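Local structure of cell wall surface anchor family protein (Streptococcus agalactiae, 3PHS) at residues T83-Q86 with Q87-T91; T225-K228 with S229-V232; I217-A220 with E221-V224. The protein serves as the minor pilin GBS52 of the streptococcal pilus and mediates adhesion to lung epithelial cells through an IgG-like domain. One frame throughout, in Å; residues are numbered along the deposited sequence.

Contact 1 of 3, residues T83-Q86 with Q87-T91; sequences TTNQ and QGKAT
Thr84 and Ala90 meet methyl to methyl at the base of a tight reversal: a type I turn from Asn85 to Gly88, followed by a G1 bulge, which connects strand 76-83 to strand 89-95. The two strands belong to different sheets, and the loop illustrates how each side chain at such a reversal is given its own direction. Thr84 has its two branches in different surroundings. A chi1 of 61° tucks OG1 over the residue's own backbone, where the hydroxyl bonds to Ile42 O and Val45 N. Its methyl is left for the contact: CG2 lies 3.7 Å from CB of Ala90 and 3.4 Å from the carbonyl O of Gly88. Tyr47 packs against both Thr84 and Ala90, on the buried side of the loop.

At the next position the side chains of Asn85 and Lys89 run side by side in the same direction, Asn85 lying against the Lys89 CB. Beyond that point the extended lysine chain leads away from the turn. Gln87, in contrast, folds back. A bend at chi2 (65°) carries its terminal amide over the Gln86 peptide, with Gln87 CD 3.6 Å from Gln86 C. OE1 of Gln87 takes a short bond, 2.6 Å, from a water that Gln86 N also reaches, though weakly.

The backbone itself closes the turn with Gly88 N donating to Asn85 O at 2.8 Å. Gly88 takes the positive phi (74°) of the bulge position and makes a backbone hydrogen bond with His19 of strand 13-21. Lys89 O is gripped several times: by Asn85 N at 2.8 Å, by a CA-H...O contact from Thr84 CA at 3.3 Å, and by a water that also donates to Thr83 O and accepts from Thr91 N at 3.0 Å.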
# COMPACT_ATOMS: atom_id res chain seq x y z
N THR A 83 -14.72 -10.83 -8.85
CA THR A 83 -13.30 -11.19 -8.80
C THR A 83 -12.76 -11.36 -10.22
O THR A 83 -13.36 -12.06 -11.03
CB THR A 83 -13.14 -12.50 -8.03
OG1 THR A 83 -13.64 -12.32 -6.70
CG2 THR A 83 -11.69 -12.92 -7.98
N THR A 84 -11.62 -10.75 -10.51
CA THR A 84 -11.01 -10.93 -11.84
C THR A 84 -10.75 -12.39 -12.19
O THR A 84 -10.31 -13.18 -11.35
CB THR A 84 -9.71 -10.12 -12.01
OG1 THR A 84 -8.76 -10.57 -11.03
CG2 THR A 84 -9.99 -8.61 -11.85
N ASN A 85 -11.06 -12.74 -13.43
CA ASN A 85 -10.93 -14.09 -13.93
C ASN A 85 -9.60 -14.33 -14.65
O ASN A 85 -8.66 -13.52 -14.52
CB ASN A 85 -12.16 -14.47 -14.79
CG ASN A 85 -12.30 -13.62 -16.06
OD1 ASN A 85 -13.39 -13.50 -16.62
ND2 ASN A 85 -11.20 -13.03 -16.52
N GLN A 86 -9.51 -15.43 -15.40
CA GLN A 86 -8.27 -15.79 -16.11
C GLN A 86 -7.81 -14.78 -17.19
O GLN A 86 -6.64 -14.76 -17.59
CB GLN A 86 -8.39 -17.21 -16.69
CG GLN A 86 -8.59 -18.28 -15.61
CD GLN A 86 -8.14 -19.67 -16.04
OE1 GLN A 86 -7.38 -20.32 -15.33
NE2 GLN A 86 -8.61 -20.13 -17.20
N GLN A 87 -8.73 -13.93 -17.65
CA GLN A 87 -8.38 -12.83 -18.55
C GLN A 87 -8.24 -11.48 -17.82
O GLN A 87 -8.18 -10.42 -18.44
CB GLN A 87 -9.42 -12.71 -19.66
CG GLN A 87 -9.38 -13.82 -20.72
CD GLN A 87 -9.72 -15.18 -20.16
OE1 GLN A 87 -10.80 -15.39 -19.60
NE2 GLN A 87 -8.79 -16.12 -20.32
N GLY A 88 -8.16 -11.53 -16.49
CA GLY A 88 -8.01 -10.32 -15.69
C GLY A 88 -9.30 -9.49 -15.60
O GLY A 88 -9.27 -8.34 -15.16
N LYS A 89 -10.41 -10.10 -15.99
CA LYS A 89 -11.72 -9.42 -16.05
C LYS A 89 -12.61 -9.70 -14.86
O LYS A 89 -12.88 -10.86 -14.55
CB LYS A 89 -12.46 -9.83 -17.33
CG LYS A 89 -11.76 -9.30 -18.57
CD LYS A 89 -12.47 -9.68 -19.87
CE LYS A 89 -11.80 -9.01 -21.06
NZ LYS A 89 -12.57 -9.28 -22.31
N ALA A 90 -13.04 -8.63 -14.19
CA ALA A 90 -14.05 -8.69 -13.13
C ALA A 90 -15.34 -8.18 -13.77
O ALA A 90 -15.43 -7.01 -14.15
CB ALA A 90 -13.65 -7.81 -11.93
N THR A 91 -16.30 -9.09 -13.95
CA THR A 91 -17.50 -8.80 -14.75
C THR A 91 -18.69 -8.44 -13.87
O THR A 91 -18.95 -9.09 -12.85
CB THR A 91 -17.87 -9.98 -15.68
OG1 THR A 91 -18.11 -11.16 -14.91
CG2 THR A 91 -16.75 -10.27 -16.70
O HOH W 1 -15.43 -11.79 -13.13
O HOH W 2 -11.75 -16.66 -17.48

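Contact 2 of 3, residues T225-K228 with S229-V232; sequences TIEK and SKTV
Glu227 and Lys230 face each other across a reversal of the chain and supply its charged interaction, a salt bridge between OE1 of Glu227 and NZ of Lys230 at 2.9 Å. The two side chains lie alongside one another and point the same way. Glu227 stretches out straight from CA to CD, whereas Lys230 bends at chi3 (48°), which brings its ammonium back to the carboxylate. NZ approaches OE1 from above the carboxylate plane, 41° out of it, and the aliphatic part of the lysine follows, with CE of Lys230 3.4 Å from the same OE1. The pair sits at the surface, where solvent would probably weaken its attraction. Lys228 points its own charge elsewhere, to a salt bridge with Asp24 from the N-terminal part of the chain.

Across the turn itself, backbone hydrogen bonding is modest, although Lys230 and Val232 bond to strand 135-146. The chain makes a type II beta turn from Glu227 to Lys230, closed by a weak bond from Lys230 N to Glu227 O at 3.3 Å, and Ser229 holds the positive phi (65°) that the third position of such a turn requires. In the prealbumin-like fold of this region the turn links strand 221-226 of one sheet to strand 231-240 of the other. Within the loop a water lies between the two arms, accepting from Glu227 N at 2.9 Å and standing 2.8 Å from Lys230 O.

Apolar packing takes over where the two strands flank the turn. The side chains of Ile226 and Val232 cross at about a right angle and touch through CD1 of Ile226 and CG1 of Val232, 3.8 Å apart. Leu138 of strand 135-146 packs on both. The same valine also lies against the backbone of the first arm, its CG1 3.7 Å from Thr225 O.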
# COMPACT_ATOMS: atom_id res chain seq x y z
N THR A 225 10.21 6.46 1.47
CA THR A 225 9.60 6.35 0.15
C THR A 225 10.38 5.34 -0.72
O THR A 225 11.59 5.55 -1.01
CB THR A 225 9.48 7.72 -0.55
OG1 THR A 225 8.56 8.56 0.17
CG2 THR A 225 8.99 7.56 -1.99
N ILE A 226 9.70 4.26 -1.10
CA ILE A 226 10.28 3.27 -2.02
C ILE A 226 10.15 3.82 -3.44
O ILE A 226 9.06 4.26 -3.84
CB ILE A 226 9.55 1.89 -1.92
CG1 ILE A 226 9.67 1.27 -0.50
CG2 ILE A 226 10.00 0.91 -3.05
CD1 ILE A 226 11.09 0.88 -0.08
N GLU A 227 11.26 3.80 -4.17
CA GLU A 227 11.26 4.15 -5.59
C GLU A 227 11.47 2.89 -6.41
O GLU A 227 12.28 2.04 -6.05
CB GLU A 227 12.35 5.16 -5.90
CG GLU A 227 12.06 6.56 -5.39
CD GLU A 227 13.26 7.46 -5.53
OE1 GLU A 227 13.71 7.69 -6.67
OE2 GLU A 227 13.77 7.93 -4.49
N LYS A 228 10.74 2.78 -7.52
CA LYS A 228 10.84 1.57 -8.32
C LYS A 228 12.24 1.39 -8.90
O LYS A 228 12.86 2.36 -9.33
CB LYS A 228 9.80 1.56 -9.44
CG LYS A 228 10.01 2.58 -10.56
CD LYS A 228 8.86 2.37 -11.57
CE LYS A 228 8.68 3.52 -12.54
NZ LYS A 228 7.26 3.45 -13.04
N SER A 229 12.73 0.15 -8.89
CA SER A 229 14.03 -0.22 -9.49
C SER A 229 15.23 0.42 -8.80
O SER A 229 16.34 0.44 -9.36
CB SER A 229 14.06 0.08 -11.00
OG SER A 229 12.90 -0.46 -11.64
N LYS A 230 14.99 0.94 -7.60
CA LYS A 230 16.03 1.60 -6.81
C LYS A 230 16.00 1.09 -5.38
O LYS A 230 15.02 0.51 -4.94
CB LYS A 230 15.83 3.10 -6.81
CG LYS A 230 16.02 3.79 -8.17
CD LYS A 230 15.81 5.29 -8.04
CE LYS A 230 16.59 5.92 -6.86
NZ LYS A 230 16.55 7.43 -6.90
N THR A 231 17.11 1.29 -4.67
CA THR A 231 17.16 1.00 -3.24
C THR A 231 17.18 2.33 -2.53
O THR A 231 17.97 3.22 -2.89
CB THR A 231 18.45 0.21 -2.84
OG1 THR A 231 18.51 -1.01 -3.57
CG2 THR A 231 18.42 -0.13 -1.36
N VAL A 232 16.33 2.49 -1.52
CA VAL A 232 16.38 3.67 -0.67
C VAL A 232 17.18 3.30 0.58
O VAL A 232 16.85 2.35 1.26
CB VAL A 232 14.97 4.25 -0.33
CG1 VAL A 232 14.08 3.22 0.34
CG2 VAL A 232 15.08 5.52 0.53
O HOH W 3 13.47 2.19 -3.29

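Contact 3 of 3, residues I217-A220 with E221-V224; sequences IGQA and ETAV
The kinked entry into edge strand 221-226 is where Gln219, in the preceding loop, reaches forward to Thr222, in the strand itself. Residues three apart in a fully extended chain would point to opposite faces. Here Ala220 takes helical backbone angles (phi -56°), and the resulting kink brings the two side chains together. They approach obliquely, and the bond between them runs from NE2 of Gln219 to OG1 of Thr222 at 2.8 Å. It is nearly straight, 167° at the hydrogen, and the threonine oxygen lies almost within the amide plane of the glutamine, as an N-H of a flat amide prefers. Thr222 has OG1 beside its own backbone N (chi1 -58°), which presents the hydroxyl to the loop and leaves CG2 3.6 Å from the same NE2.

A water completes the link: it lies 3.1 Å from Gln219 O, in position to donate, and 2.7 Å from Thr222 OG1, to which it is hydrogen-bonded. The hydroxyl is thus held by an amide and a water together, while the carbonyl of Gln219 is probably tied to the strand through that water. Ile236 of strand 231-240 touches both Gln219 and Thr222. Glu221 points away from the loop, and its side chain rests against Val205 of strand 202-210.

Backbone bonds of Ala220, Thr222 and Val224 with strand 202-210 complete the setting, that of an outermost antiparallel strand in a beta sandwich, consistent with the prealbumin-like fold.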
# COMPACT_ATOMS: atom_id res chain seq x y z
N ILE A 217 14.73 4.26 22.10
CA ILE A 217 14.07 4.54 20.83
C ILE A 217 13.90 6.06 20.71
O ILE A 217 13.20 6.70 21.51
CB ILE A 217 12.72 3.77 20.69
CG1 ILE A 217 12.96 2.26 20.70
CG2 ILE A 217 11.97 4.22 19.43
CD1 ILE A 217 11.70 1.42 20.76
N GLY A 218 14.58 6.65 19.73
CA GLY A 218 14.57 8.11 19.51
C GLY A 218 13.46 8.54 18.56
O GLY A 218 12.64 9.40 18.89
N GLN A 219 13.46 7.96 17.37
CA GLN A 219 12.36 8.20 16.43
C GLN A 219 11.53 6.93 16.29
O GLN A 219 11.96 5.97 15.63
CB GLN A 219 12.87 8.73 15.06
CG GLN A 219 14.05 7.96 14.42
CD GLN A 219 14.68 8.72 13.24
OE1 GLN A 219 15.46 9.66 13.44
NE2 GLN A 219 14.35 8.30 12.02
N ALA A 220 10.37 6.91 16.94
CA ALA A 220 9.47 5.76 16.90
C ALA A 220 9.09 5.37 15.47
O ALA A 220 9.20 4.21 15.08
CB ALA A 220 8.21 6.04 17.73
N GLU A 221 8.68 6.37 14.69
CA GLU A 221 8.22 6.13 13.32
C GLU A 221 9.03 6.96 12.35
O GLU A 221 9.22 8.17 12.57
CB GLU A 221 6.73 6.45 13.17
CG GLU A 221 5.86 5.50 13.96
CD GLU A 221 4.38 5.75 13.82
OE1 GLU A 221 3.95 6.51 12.93
OE2 GLU A 221 3.64 5.15 14.63
N THR A 222 9.49 6.31 11.28
CA THR A 222 10.34 6.93 10.26
C THR A 222 9.71 6.73 8.88
O THR A 222 9.47 5.59 8.46
CB THR A 222 11.76 6.32 10.26
OG1 THR A 222 12.35 6.46 11.56
CG2 THR A 222 12.65 6.96 9.20
N ALA A 223 9.46 7.84 8.18
CA ALA A 223 8.88 7.79 6.84
C ALA A 223 9.91 7.31 5.84
O ALA A 223 11.08 7.72 5.88
CB ALA A 223 8.34 9.16 6.43
N VAL A 224 9.50 6.42 4.94
CA VAL A 224 10.38 6.02 3.84
C VAL A 224 9.59 5.98 2.54
O VAL A 224 8.44 5.52 2.52
CB VAL A 224 11.15 4.66 4.07
CG1 VAL A 224 11.61 4.47 5.53
CG2 VAL A 224 10.33 3.48 3.65
O HOH W 4 11.66 4.29 12.99

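Contacts 2 and 3 adjoin in the sequence and share strand 221-226: 217-224 brings the chain from one sheet into this edge strand, and 225-232 carries it back. Contact 1, with its centre about 40 Å from that of contact 3 and on the opposite side of the chain's centre, makes a comparable passage between sheets in the N-terminal part. It is partly buried, and backbone bonds and methyl packing dominate there. The other two are surface contacts and rely more on polar side chains, a salt bridge beside an apolar pair in contact 2 and an amide-to-hydroxyl bond in contact 3. A bridging water recurs in all three.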